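Local coordinates for p22 protein (Trypanosoma brucei, PDB 3JV1), which probably acts as an accessory factor of mitochondrial RNA editing specific for the cytochrome oxidase subunit II transcript, and belongs to the Mam33 family, at residues 52-57 against 78-83. Numbering follows the deposited sequence.
Sequences GDEEII and VVNGGK
E54 and N80 each turn a face of their flat groups to the other segment. CG1 of V78 lies over one face of the E54 carboxylate, displaced toward OE1, at 3.4 Å from that oxygen; the methyl meets OE1 by van der Waals packing, while the charge is answered by the salt bridge from R148 NE to OE1. E54 CB and CG lie over one face of the N80 amide as loose packing; the closest side-chain approach of the two residues is CB to CB, 4.1 Å. On that same side of the amide plane, beyond the oxygen end, lie D53 CB and D53 O; the latter stands 3.4 Å from N80 OD1, two acceptors merely side by side. E54 reaches this place with an eclipsed first torsion (chi1 0°), probably a strained setting, its CA also giving a C-H...O contact to V79 O.

One residue further along, the backbones are joined at E55 and V79, a hydrogen-bonded pair whose side chains lie on the sheet face away from I56 and V78: E55 N to V79 O and V79 N to E55 O are both 3.0 Å, the second almost straight at 178°. The next pair, I56 and V78, is non-hydrogen-bonded; the side chains run side by side, I56 CD1 3.9 Å from V78 CG1. Y144 of helix 135-146 packs on E54 and V78, F180 of the second subunit on V78 and N80. Past N80 a type I' turn leads into strand 83-92; strands 54-63 and 72-80 themselves pair as the hairpin at the middle of the antiparallel meander of this Mam33-family protein.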
loop_
_atom_site.group_PDB
_atom_site.type_symbol
_atom_site.label_atom_id
_atom_site.label_comp_id
_atom_site.label_asym_id
_atom_site.label_seq_id
_atom_site.Cartn_x
_atom_site.Cartn_y
_atom_site.Cartn_z
ATOM N N GLY A 52 -22.010 1.259 -26.903
ATOM C CA GLY A 52 -22.526 0.093 -27.586
ATOM C C GLY A 52 -22.576 -1.026 -26.564
ATOM O O GLY A 52 -23.143 -0.852 -25.484
ATOM N N ASP A 53 -21.976 -2.168 -26.878
ATOM C CA ASP A 53 -21.981 -3.280 -25.942
ATOM C C ASP A 53 -20.972 -3.114 -24.805
ATOM O O ASP A 53 -21.019 -3.850 -23.822
ATOM C CB ASP A 53 -21.695 -4.595 -26.665
ATOM C CG ASP A 53 -22.793 -4.985 -27.627
ATOM O OD1 ASP A 53 -22.928 -4.325 -28.675
ATOM O OD2 ASP A 53 -23.526 -5.951 -27.331
ATOM N N GLU A 54 -20.052 -2.165 -24.932
ATOM C CA GLU A 54 -19.068 -1.985 -23.875
ATOM C C GLU A 54 -19.487 -0.945 -22.855
ATOM O O GLU A 54 -20.341 -0.102 -23.114
ATOM C CB GLU A 54 -17.703 -1.575 -24.442
ATOM C CG GLU A 54 -17.625 -1.435 -25.951
ATOM C CD GLU A 54 -16.251 -0.991 -26.421
ATOM O OE1 GLU A 54 -15.763 0.054 -25.954
ATOM O OE2 GLU A 54 -15.652 -1.685 -27.263
ATOM N N GLU A 55 -18.888 -1.028 -21.678
ATOM C CA GLU A 55 -19.145 -0.041 -20.646
ATOM C C GLU A 55 -17.778 0.557 -20.371
ATOM O O GLU A 55 -16.784 -0.162 -20.329
ATOM C CB GLU A 55 -19.701 -0.671 -19.373
ATOM C CG GLU A 55 -20.014 0.388 -18.311
ATOM C CD GLU A 55 -20.549 -0.202 -17.036
ATOM O OE1 GLU A 55 -19.920 -1.141 -16.514
ATOM O OE2 GLU A 55 -21.594 0.275 -16.551
ATOM N N ILE A 56 -17.723 1.875 -20.229
ATOM C CA ILE A 56 -16.466 2.554 -19.965
ATOM C C ILE A 56 -16.567 3.062 -18.532
ATOM O O ILE A 56 -17.518 3.763 -18.189
ATOM C CB ILE A 56 -16.264 3.752 -20.918
ATOM C CG1 ILE A 56 -16.655 3.367 -22.356
ATOM C CG2 ILE A 56 -14.818 4.235 -20.837
ATOM C CD1 ILE A 56 -15.888 2.209 -22.947
ATOM N N ILE A 57 -15.595 2.703 -17.701
ATOM C CA ILE A 57 -15.612 3.108 -16.303
ATOM C C ILE A 57 -14.366 3.893 -15.925
ATOM O O ILE A 57 -13.241 3.476 -16.220
ATOM C CB ILE A 57 -15.716 1.883 -15.389
ATOM C CG1 ILE A 57 -16.995 1.112 -15.715
ATOM C CG2 ILE A 57 -15.692 2.312 -13.933
ATOM C CD1 ILE A 57 -17.147 -0.183 -14.953
ATOM N N VAL A 78 -12.438 -0.603 -19.933
ATOM C CA VAL A 78 -13.308 -0.798 -21.081
ATOM C C VAL A 78 -13.690 -2.260 -20.954
ATOM O O VAL A 78 -12.861 -3.147 -21.146
ATOM C CB VAL A 78 -12.578 -0.527 -22.410
ATOM C CG1 VAL A 78 -13.524 -0.789 -23.584
ATOM C CG2 VAL A 78 -12.089 0.922 -22.440
ATOM N N VAL A 79 -14.949 -2.496 -20.595
ATOM C CA VAL A 79 -15.454 -3.840 -20.361
ATOM C C VAL A 79 -16.412 -4.325 -21.432
ATOM O O VAL A 79 -17.359 -3.635 -21.800
ATOM C CB VAL A 79 -16.163 -3.906 -18.986
ATOM C CG1 VAL A 79 -16.442 -5.356 -18.599
ATOM C CG2 VAL A 79 -15.305 -3.217 -17.934
ATOM N N ASN A 80 -16.172 -5.538 -21.906
ATOM C CA ASN A 80 -16.996 -6.132 -22.948
ATOM C C ASN A 80 -16.771 -7.641 -22.971
ATOM O O ASN A 80 -15.634 -8.113 -22.885
ATOM C CB ASN A 80 -16.627 -5.509 -24.301
ATOM C CG ASN A 80 -17.623 -5.841 -25.394
ATOM O OD1 ASN A 80 -18.791 -6.096 -25.120
ATOM N ND2 ASN A 80 -17.170 -5.813 -26.643
ATOM N N GLY A 81 -17.864 -8.394 -23.065
ATOM C CA GLY A 81 -17.776 -9.845 -23.117
ATOM C C GLY A 81 -17.093 -10.506 -21.935
ATOM O O GLY A 81 -16.418 -11.518 -22.098
ATOM N N GLY A 82 -17.251 -9.940 -20.748
ATOM C CA GLY A 82 -16.634 -10.527 -19.571
ATOM C C GLY A 82 -15.148 -10.262 -19.407
ATOM O O GLY A 82 -14.508 -10.839 -18.528
ATOM N N LYS A 83 -14.595 -9.390 -20.244
ATOM C CA LYS A 83 -13.173 -9.058 -20.166
ATOM C C LYS A 83 -12.996 -7.544 -20.093
ATOM O O LYS A 83 -13.919 -6.792 -20.394
ATOM C CB LYS A 83 -12.434 -9.598 -21.390
ATOM C CG LYS A 83 -12.545 -11.099 -21.568
ATOM C CD LYS A 83 -11.799 -11.563 -22.821
ATOM C CE LYS A 83 -11.965 -13.060 -23.044
ATOM N NZ LYS A 83 -11.432 -13.853 -21.895
#